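Local coordinates for acetone carboxylase alpha subunit (Xanthobacter autotrophicus Py2, PDB 5M45), which is the alpha subunit of a carboxylase complex, a hydantoinase B/oxoprolinase family protein that carries a manganese site, at residues 444-457 / 491-503. Sequence-based numbering, arbitrary orientation.
Sequences FNQYDEIHAVNSFE and WELAEPLVYLGRQ
His451, Tyr447 and Gln446 each meet a backbone carbonyl of 493-495. His451 swings its ring toward Ala494 with CG anti to the backbone N (chi1 -166°). Its NE2 donates to Ala494 O at 2.8 Å, almost straight (163°) and in the ring plane. The donor stands above the carbonyl plane. A water joins the same Ala494 O to Ala452 O. Tyr447 OH donates to Leu493 O at 2.7 Å, on a lone pair in the carbonyl plane. The CG of Gln446 lies over the centre of the Tyr447 ring. The Gln446 chain bends at chi2 (-93°), and NE2 reaches Glu495 O at 3.2 Å from well above the carbonyl plane. An Asx turn at Asn445 shapes this loop.

Packing is tight round Val453 and Pro496, beside these bonds. Val453 CG1 packs on Glu495 CG at 3.7 Å, and the two side chains cross at about a right angle. Pro496 fits between Asn445, Gln446 and Val453, and Trp532 touches both Val453 and Pro496.

Farther along, the contact is looser, and water bridges Glu495 to 454-455. Two waters bind Glu495 OE1 and link it to Asn454 N and Ser455 OG, while Glu495 OE2 pairs with Arg524. Trp491 lies obliquely against Phe456, and Trp491 CH2 lies 3.6 Å from Phe456 N.

At the far end Arg502 presents NE, at 3.1 Å, and NH1, at 2.9 Å, to the single oxygen OE2 of Glu457. Tyr499 OH adds a third bond, coming in over the flat of the carboxylate. Glu457 OE1 is held by Ser522, Asn620 and Arg524. The contact thus joins strands 450-454 and 497-504, each outermost in its antiparallel sheet within this chain. The two arginines around Glu457 would probably keep its carboxylate ionised, and the bonds to both oxygens fix its rotation.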
ATOM      1  N   PHE A 444       2.979  19.491  -8.129  1.00 14.20           N
ATOM      2  CA  PHE A 444       1.971  20.537  -7.804  1.00 14.59           C
ATOM      3  C   PHE A 444       1.308  21.131  -9.045  1.00 14.44           C
ATOM      4  O   PHE A 444       1.973  21.469 -10.032  1.00 14.45           O
ATOM      5  CB  PHE A 444       2.564  21.665  -6.940  1.00 15.25           C
ATOM      6  CG  PHE A 444       2.561  21.341  -5.460  1.00 15.60           C
ATOM      7  CD1 PHE A 444       3.450  20.452  -4.957  1.00 15.86           C
ATOM      8  CD2 PHE A 444       1.644  21.909  -4.598  1.00 15.98           C
ATOM      9  CE1 PHE A 444       3.433  20.116  -3.593  1.00 16.01           C
ATOM     10  CE2 PHE A 444       1.611  21.585  -3.263  1.00 16.14           C
ATOM     11  CZ  PHE A 444       2.507  20.682  -2.749  1.00 16.00           C
ATOM     12  N   ASN A 445      -0.025  21.259  -8.989  1.00 14.23           N
ATOM     13  CA  ASN A 445      -0.800  21.752 -10.134  1.00 13.90           C
ATOM     14  C   ASN A 445      -1.118  23.271 -10.020  1.00 14.26           C
ATOM     15  O   ASN A 445      -0.573  24.006  -9.167  1.00 14.15           O
ATOM     16  CB  ASN A 445      -2.041  20.878 -10.323  1.00 13.68           C
ATOM     17  CG  ASN A 445      -3.063  21.059  -9.205  1.00 13.69           C
ATOM     18  OD1 ASN A 445      -2.940  21.960  -8.329  1.00 13.76           O
ATOM     19  ND2 ASN A 445      -4.072  20.168  -9.187  1.00 13.46           N
ATOM     20  N   GLN A 446      -1.983  23.750 -10.901  1.00 14.41           N
ATOM     21  CA  GLN A 446      -2.363  25.176 -10.942  1.00 14.87           C
ATOM     22  C   GLN A 446      -3.155  25.658  -9.709  1.00 15.58           C
ATOM     23  O   GLN A 446      -3.319  26.860  -9.511  1.00 15.93           O
ATOM     24  CB  GLN A 446      -3.136  25.514 -12.232  1.00 14.71           C
ATOM     25  CG  GLN A 446      -4.423  24.751 -12.495  1.00 14.54           C
ATOM     26  CD  GLN A 446      -4.270  23.500 -13.344  1.00 14.27           C
ATOM     27  OE1 GLN A 446      -3.395  22.659 -13.085  1.00 14.25           O
ATOM     28  NE2 GLN A 446      -5.113  23.357 -14.357  1.00 14.25           N
ATOM     29  N   TYR A 447      -3.700  24.734  -8.933  1.00 15.86           N
ATOM     30  CA  TYR A 447      -4.422  25.053  -7.691  1.00 16.47           C
ATOM     31  C   TYR A 447      -3.519  24.889  -6.462  1.00 16.86           C
ATOM     32  O   TYR A 447      -4.019  24.901  -5.340  1.00 16.70           O
ATOM     33  CB  TYR A 447      -5.680  24.147  -7.563  1.00 16.57           C
ATOM     34  CG  TYR A 447      -6.500  24.034  -8.855  1.00 16.55           C
ATOM     35  CD1 TYR A 447      -7.174  25.135  -9.383  1.00 16.75           C
ATOM     36  CD2 TYR A 447      -6.559  22.821  -9.568  1.00 16.52           C
ATOM     37  CE1 TYR A 447      -7.902  25.047 -10.552  1.00 16.71           C
ATOM     38  CE2 TYR A 447      -7.282  22.727 -10.769  1.00 16.52           C
ATOM     39  CZ  TYR A 447      -7.954  23.838 -11.261  1.00 16.55           C
ATOM     40  OH  TYR A 447      -8.675  23.755 -12.448  1.00 16.55           O
ATOM     41  N   ASP A 448      -2.209  24.709  -6.664  1.00 17.34           N
ATOM     42  CA  ASP A 448      -1.239  24.511  -5.562  1.00 18.05           C
ATOM     43  C   ASP A 448      -1.570  23.319  -4.635  1.00 17.89           C
ATOM     44  O   ASP A 448      -1.454  23.407  -3.423  1.00 17.65           O
ATOM     45  CB  ASP A 448      -1.051  25.820  -4.766  1.00 19.18           C
ATOM     46  CG  ASP A 448      -0.510  26.976  -5.634  1.00 20.16           C
ATOM     47  OD1 ASP A 448       0.240  26.784  -6.612  1.00 20.58           O
ATOM     48  OD2 ASP A 448      -0.851  28.128  -5.328  1.00 22.55           O
ATOM     49  N   GLU A 449      -1.955  22.207  -5.238  1.00 17.38           N
ATOM     50  CA  GLU A 449      -2.226  20.939  -4.554  1.00 17.87           C
ATOM     51  C   GLU A 449      -1.400  19.814  -5.178  1.00 16.24           C
ATOM     52  O   GLU A 449      -1.022  19.869  -6.340  1.00 15.22           O
ATOM     53  CB  GLU A 449      -3.699  20.556  -4.676  1.00 19.53           C
ATOM     54  CG  GLU A 449      -4.600  21.503  -3.897  1.00 22.06           C
ATOM     55  CD  GLU A 449      -6.052  21.009  -3.743  1.00 24.44           C
ATOM     56  OE1 GLU A 449      -6.711  21.483  -2.738  1.00 27.02           O
ATOM     57  OE2 GLU A 449      -6.495  20.192  -4.595  1.00 25.21           O
ATOM     58  N   ILE A 450      -1.151  18.785  -4.390  1.00 15.34           N
ATOM     59  CA  ILE A 450      -0.546  17.566  -4.848  1.00 14.53           C
ATOM     60  C   ILE A 450      -1.467  16.948  -5.899  1.00 13.89           C
ATOM     61  O   ILE A 450      -2.700  16.896  -5.706  1.00 14.16           O
ATOM     62  CB  ILE A 450      -0.281  16.597  -3.667  1.00 14.42           C
ATOM     63  CG1 ILE A 450       0.821  17.182  -2.749  1.00 14.69           C
ATOM     64  CG2 ILE A 450       0.072  15.197  -4.159  1.00 14.13           C
ATOM     65  CD1 ILE A 450       1.035  16.420  -1.456  1.00 14.69           C
ATOM     66  N   HIS A 451      -0.871  16.460  -6.984  1.00 13.15           N
ATOM     67  CA  HIS A 451      -1.633  16.015  -8.159  1.00 12.74           C
ATOM     68  C   HIS A 451      -0.899  14.989  -9.028  1.00 12.33           C
ATOM     69  O   HIS A 451       0.337  14.823  -8.937  1.00 11.97           O
ATOM     70  CB  HIS A 451      -1.974  17.284  -8.996  1.00 12.74           C
ATOM     71  CG  HIS A 451      -3.024  17.089 -10.045  1.00 12.63           C
ATOM     72  ND1 HIS A 451      -4.312  16.672  -9.760  1.00 12.65           N
ATOM     73  CD2 HIS A 451      -3.004  17.353 -11.368  1.00 12.61           C
ATOM     74  CE1 HIS A 451      -5.032  16.664 -10.871  1.00 12.68           C
ATOM     75  NE2 HIS A 451      -4.254  17.066 -11.864  1.00 12.63           N
ATOM     76  N   ALA A 452      -1.687  14.306  -9.865  1.00 12.16           N
ATOM     77  CA  ALA A 452      -1.172  13.478 -10.950  1.00 12.13           C
ATOM     78  C   ALA A 452      -2.096  13.622 -12.161  1.00 12.10           C
ATOM     79  O   ALA A 452      -3.257  14.000 -12.024  1.00 12.19           O
ATOM     80  CB  ALA A 452      -1.077  12.015 -10.525  1.00 12.02           C
ATOM     81  N   VAL A 453      -1.540  13.374 -13.333  1.00 12.08           N
ATOM     82  CA  VAL A 453      -2.293  13.401 -14.596  1.00 12.02           C
ATOM     83  C   VAL A 453      -2.203  12.038 -15.325  1.00 11.91           C
ATOM     84  O   VAL A 453      -1.240  11.260 -15.121  1.00 11.82           O
ATOM     85  CB  VAL A 453      -1.865  14.552 -15.533  1.00 12.06           C
ATOM     86  CG1 VAL A 453      -2.027  15.885 -14.825  1.00 12.27           C
ATOM     87  CG2 VAL A 453      -0.416  14.443 -16.019  1.00 12.09           C
ATOM     88  N   ASN A 454      -3.226  11.770 -16.133  1.00 11.77           N
ATOM     89  CA  ASN A 454      -3.295  10.564 -16.943  1.00 11.85           C
ATOM     90  C   ASN A 454      -4.291  10.812 -18.078  1.00 11.92           C
ATOM     91  O   ASN A 454      -5.487  10.578 -17.913  1.00 11.86           O
ATOM     92  CB  ASN A 454      -3.709   9.348 -16.112  1.00 11.80           C
ATOM     93  CG  ASN A 454      -3.514   8.029 -16.874  1.00 11.81           C
ATOM     94  OD1 ASN A 454      -2.532   7.334 -16.680  1.00 11.74           O
ATOM     95  ND2 ASN A 454      -4.472   7.684 -17.741  1.00 11.94           N
ATOM     96  N   SER A 455      -3.797  11.298 -19.219  1.00 12.06           N
ATOM     97  CA  SER A 455      -4.674  11.705 -20.306  1.00 12.24           C
ATOM     98  C   SER A 455      -5.354  10.508 -20.969  1.00 12.24           C
ATOM     99  O   SER A 455      -4.664   9.501 -21.342  1.00 12.20           O
ATOM    100  CB  SER A 455      -3.901  12.459 -21.402  1.00 12.47           C
ATOM    101  OG  SER A 455      -4.771  12.772 -22.465  1.00 12.48           O
ATOM    102  N   PHE A 456      -6.671  10.640 -21.176  1.00 12.25           N
ATOM    103  CA  PHE A 456      -7.463   9.656 -21.943  1.00 12.41           C
ATOM    104  C   PHE A 456      -7.694  10.086 -23.422  1.00 12.81           C
ATOM    105  O   PHE A 456      -8.642   9.628 -24.071  1.00 12.84           O
ATOM    106  CB  PHE A 456      -8.776   9.291 -21.202  1.00 12.29           C
ATOM    107  CG  PHE A 456      -8.653   8.054 -20.326  1.00 12.24           C
ATOM    108  CD1 PHE A 456      -7.937   8.089 -19.141  1.00 12.21           C
ATOM    109  CD2 PHE A 456      -9.285   6.851 -20.680  1.00 12.00           C
ATOM    110  CE1 PHE A 456      -7.815   6.963 -18.347  1.00 12.09           C
ATOM    111  CE2 PHE A 456      -9.155   5.740 -19.909  1.00 11.93           C
ATOM    112  CZ  PHE A 456      -8.440   5.781 -18.724  1.00 12.03           C
ATOM    113  N   GLU A 457      -6.762  10.864 -23.980  1.00 13.09           N
ATOM    114  CA  GLU A 457      -6.733  11.107 -25.428  1.00 13.34           C
ATOM    115  C   GLU A 457      -6.603   9.763 -26.173  1.00 13.35           C
ATOM    116  O   GLU A 457      -7.152   9.664 -27.253  1.00 13.59           O
ATOM    117  CB  GLU A 457      -5.605  12.092 -25.846  1.00 13.43           C
ATOM    118  CG  GLU A 457      -5.978  13.548 -25.571  1.00 13.68           C
ATOM    119  CD  GLU A 457      -5.028  14.581 -26.157  1.00 13.87           C
ATOM    120  OE1 GLU A 457      -3.800  14.345 -26.294  1.00 13.73           O
ATOM    121  OE2 GLU A 457      -5.554  15.681 -26.491  1.00 14.45           O
ATOM    122  N   TRP A 491      -9.627  19.245 -20.282  1.00 12.75           N
ATOM    123  CA  TRP A 491      -8.300  18.730 -19.884  1.00 12.80           C
ATOM    124  C   TRP A 491      -7.432  19.827 -19.212  1.00 12.88           C
ATOM    125  O   TRP A 491      -6.734  19.546 -18.228  1.00 12.64           O
ATOM    126  CB  TRP A 491      -7.538  18.084 -21.038  1.00 12.90           C
ATOM    127  CG  TRP A 491      -8.111  16.749 -21.498  1.00 12.98           C
ATOM    128  CD1 TRP A 491      -8.532  16.434 -22.742  1.00 13.05           C
ATOM    129  CD2 TRP A 491      -8.274  15.583 -20.703  1.00 13.05           C
ATOM    130  NE1 TRP A 491      -8.981  15.131 -22.778  1.00 13.07           N
ATOM    131  CE2 TRP A 491      -8.862  14.597 -21.524  1.00 13.01           C
ATOM    132  CE3 TRP A 491      -8.032  15.290 -19.348  1.00 13.09           C
ATOM    133  CZ2 TRP A 491      -9.148  13.301 -21.059  1.00 12.94           C
ATOM    134  CZ3 TRP A 491      -8.331  14.026 -18.874  1.00 13.11           C
ATOM    135  CH2 TRP A 491      -8.889  13.030 -19.740  1.00 12.90           C
ATOM    136  N   GLU A 492      -7.558  21.069 -19.687  1.00 13.02           N
ATOM    137  CA  GLU A 492      -6.807  22.190 -19.096  1.00 13.40           C
ATOM    138  C   GLU A 492      -7.220  22.540 -17.662  1.00 13.77           C
ATOM    139  O   GLU A 492      -6.430  23.143 -16.952  1.00 13.88           O
ATOM    140  CB  GLU A 492      -6.792  23.434 -20.021  1.00 13.46           C
ATOM    141  CG  GLU A 492      -5.868  23.241 -21.232  1.00 13.32           C
ATOM    142  CD  GLU A 492      -5.595  24.495 -22.057  1.00 13.47           C
ATOM    143  OE1 GLU A 492      -6.005  25.643 -21.689  1.00 13.51           O
ATOM    144  OE2 GLU A 492      -4.951  24.334 -23.135  1.00 13.36           O
ATOM    145  N   LEU A 493      -8.440  22.164 -17.234  1.00 14.24           N
ATOM    146  CA  LEU A 493      -8.859  22.287 -15.839  1.00 14.76           C
ATOM    147  C   LEU A 493      -8.275  21.206 -14.923  1.00 14.91           C
ATOM    148  O   LEU A 493      -8.259  21.370 -13.691  1.00 15.44           O
ATOM    149  CB  LEU A 493     -10.381  22.187 -15.698  1.00 15.03           C
ATOM    150  CG  LEU A 493     -11.304  23.135 -16.455  1.00 15.53           C
ATOM    151  CD1 LEU A 493     -12.747  22.802 -16.054  1.00 15.68           C
ATOM    152  CD2 LEU A 493     -11.001  24.613 -16.181  1.00 15.83           C
ATOM    153  N   ALA A 494      -7.866  20.082 -15.515  1.00 14.84           N
ATOM    154  CA  ALA A 494      -7.374  18.923 -14.767  1.00 14.58           C
ATOM    155  C   ALA A 494      -5.870  18.643 -14.918  1.00 14.32           C
ATOM    156  O   ALA A 494      -5.401  17.623 -14.356  1.00 14.19           O
ATOM    157  CB  ALA A 494      -8.172  17.690 -15.196  1.00 14.56           C
ATOM    158  N   GLU A 495      -5.127  19.495 -15.631  1.00 13.98           N
ATOM    159  CA  GLU A 495      -3.669  19.304 -15.880  1.00 13.80           C
ATOM    160  C   GLU A 495      -3.000  20.681 -15.929  1.00 13.73           C
ATOM    161  O   GLU A 495      -3.557  21.571 -16.564  1.00 13.77           O
ATOM    162  CB  GLU A 495      -3.418  18.603 -17.246  1.00 13.68           C
ATOM    163  CG  GLU A 495      -4.202  17.316 -17.514  1.00 13.78           C
ATOM    164  CD  GLU A 495      -4.186  16.830 -18.973  1.00 13.90           C
ATOM    165  OE1 GLU A 495      -4.486  15.632 -19.239  1.00 13.93           O
ATOM    166  OE2 GLU A 495      -3.904  17.654 -19.892  1.00 14.34           O
ATOM    167  N   PRO A 496      -1.793  20.852 -15.342  1.00 13.57           N
ATOM    168  CA  PRO A 496      -1.043  22.122 -15.448  1.00 13.65           C
ATOM    169  C   PRO A 496      -0.232  22.164 -16.749  1.00 13.60           C
ATOM    170  O   PRO A 496       1.002  22.214 -16.735  1.00 13.52           O
ATOM    171  CB  PRO A 496      -0.157  22.095 -14.199  1.00 13.79           C
ATOM    172  CG  PRO A 496       0.169  20.646 -14.053  1.00 13.52           C
ATOM    173  CD  PRO A 496      -1.094  19.903 -14.453  1.00 13.44           C
ATOM    174  N   LEU A 497      -0.973  22.157 -17.866  1.00 13.51           N
ATOM    175  CA  LEU A 497      -0.454  22.053 -19.228  1.00 13.55           C
ATOM    176  C   LEU A 497      -1.389  22.875 -20.136  1.00 13.61           C
ATOM    177  O   LEU A 497      -2.595  22.946 -19.869  1.00 13.71           O
ATOM    178  CB  LEU A 497      -0.479  20.578 -19.739  1.00 13.34           C
ATOM    179  CG  LEU A 497       0.229  19.497 -18.895  1.00 13.26           C
ATOM    180  CD1 LEU A 497      -0.114  18.109 -19.440  1.00 13.12           C
ATOM    181  CD2 LEU A 497       1.723  19.694 -18.902  1.00 13.32           C
ATOM    182  N   VAL A 498      -0.845  23.454 -21.213  1.00 13.57           N
ATOM    183  CA  VAL A 498      -1.656  24.086 -22.253  1.00 13.59           C
ATOM    184  C   VAL A 498      -1.381  23.516 -23.635  1.00 13.42           C
ATOM    185  O   VAL A 498      -0.263  23.151 -23.962  1.00 13.10           O
ATOM    186  CB  VAL A 498      -1.492  25.631 -22.305  1.00 13.81           C
ATOM    187  CG1 VAL A 498      -2.014  26.257 -21.008  1.00 13.95           C
ATOM    188  CG2 VAL A 498      -0.058  26.048 -22.542  1.00 13.91           C
ATOM    189  N   TYR A 499      -2.449  23.427 -24.440  1.00 13.56           N
ATOM    190  CA  TYR A 499      -2.369  22.970 -25.820  1.00 13.54           C
ATOM    191  C   TYR A 499      -1.740  23.987 -26.772  1.00 13.70           C
ATOM    192  O   TYR A 499      -2.186  25.127 -26.861  1.00 13.99           O
ATOM    193  CB  TYR A 499      -3.755  22.595 -26.343  1.00 13.60           C
ATOM    194  CG  TYR A 499      -4.312  21.289 -25.818  1.00 13.35           C
ATOM    195  CD1 TYR A 499      -4.998  21.238 -24.614  1.00 13.31           C
ATOM    196  CD2 TYR A 499      -4.165  20.114 -26.544  1.00 13.08           C
ATOM    197  CE1 TYR A 499      -5.500  20.044 -24.120  1.00 13.04           C
ATOM    198  CE2 TYR A 499      -4.632  18.918 -26.070  1.00 12.92           C
ATOM    199  CZ  TYR A 499      -5.320  18.880 -24.843  1.00 12.91           C
ATOM    200  OH  TYR A 499      -5.836  17.702 -24.363  1.00 12.61           O
ATOM    201  N   LEU A 500      -0.690  23.568 -27.459  1.00 13.72           N
ATOM    202  CA  LEU A 500      -0.159  24.277 -28.637  1.00 14.08           C
ATOM    203  C   LEU A 500      -0.479  23.586 -29.988  1.00 13.99           C
ATOM    204  O   LEU A 500      -0.128  24.100 -31.041  1.00 14.14           O
ATOM    205  CB  LEU A 500       1.354  24.422 -28.497  1.00 14.19           C
ATOM    206  CG  LEU A 500       1.920  25.201 -27.298  1.00 14.33           C
ATOM    207  CD1 LEU A 500       3.450  25.336 -27.419  1.00 14.43           C
ATOM    208  CD2 LEU A 500       1.309  26.577 -27.156  1.00 14.72           C
ATOM    209  N   GLY A 501      -1.061  22.386 -29.948  1.00 13.93           N
ATOM    210  CA  GLY A 501      -1.519  21.715 -31.153  1.00 13.82           C
ATOM    211  C   GLY A 501      -2.470  20.550 -30.872  1.00 13.60           C
ATOM    212  O   GLY A 501      -2.383  19.883 -29.827  1.00 13.51           O
ATOM    213  N   ARG A 502      -3.395  20.324 -31.806  1.00 13.63           N
ATOM    214  CA  ARG A 502      -4.146  19.064 -31.914  1.00 13.42           C
ATOM    215  C   ARG A 502      -4.377  18.806 -33.389  1.00 13.70           C
ATOM    216  O   ARG A 502      -5.018  19.618 -34.051  1.00 13.62           O
ATOM    217  CB  ARG A 502      -5.477  19.191 -31.146  1.00 13.45           C
ATOM    218  CG  ARG A 502      -5.769  18.083 -30.170  1.00 13.20           C
ATOM    219  CD  ARG A 502      -7.180  18.176 -29.592  1.00 13.20           C
ATOM    220  NE  ARG A 502      -7.330  17.333 -28.407  1.00 13.08           N
ATOM    221  CZ  ARG A 502      -8.450  17.110 -27.747  1.00 12.89           C
ATOM    222  NH1 ARG A 502      -8.420  16.274 -26.707  1.00 12.84           N
ATOM    223  NH2 ARG A 502      -9.592  17.694 -28.117  1.00 12.91           N
ATOM    224  N   GLN A 503      -3.810  17.713 -33.920  1.00 14.01           N
ATOM    225  CA  GLN A 503      -3.723  17.469 -35.378  1.00 14.20           C
ATOM    226  C   GLN A 503      -3.899  15.973 -35.677  1.00 14.17           C
ATOM    227  O   GLN A 503      -3.405  15.120 -34.933  1.00 13.55           O
ATOM    228  CB  GLN A 503      -2.345  17.937 -35.875  1.00 14.60           C
ATOM    229  CG  GLN A 503      -2.133  17.962 -37.373  1.00 15.09           C
ATOM    230  CD  GLN A 503      -0.763  18.487 -37.814  1.00 15.56           C
ATOM    231  OE1 GLN A 503      -0.483  19.657 -37.665  1.00 16.17           O
ATOM    232  NE2 GLN A 503       0.089  17.620 -38.356  1.00 15.80           N
TER
HETATM  233  O   HOH W   1      -5.757  14.715 -14.040  1.00 29.30           O
HETATM  234  O   HOH W   2      -5.162  13.938 -16.999  1.00 16.41           O
HETATM  235  O   HOH W   3      -5.293  15.329 -21.791  1.00 12.13           O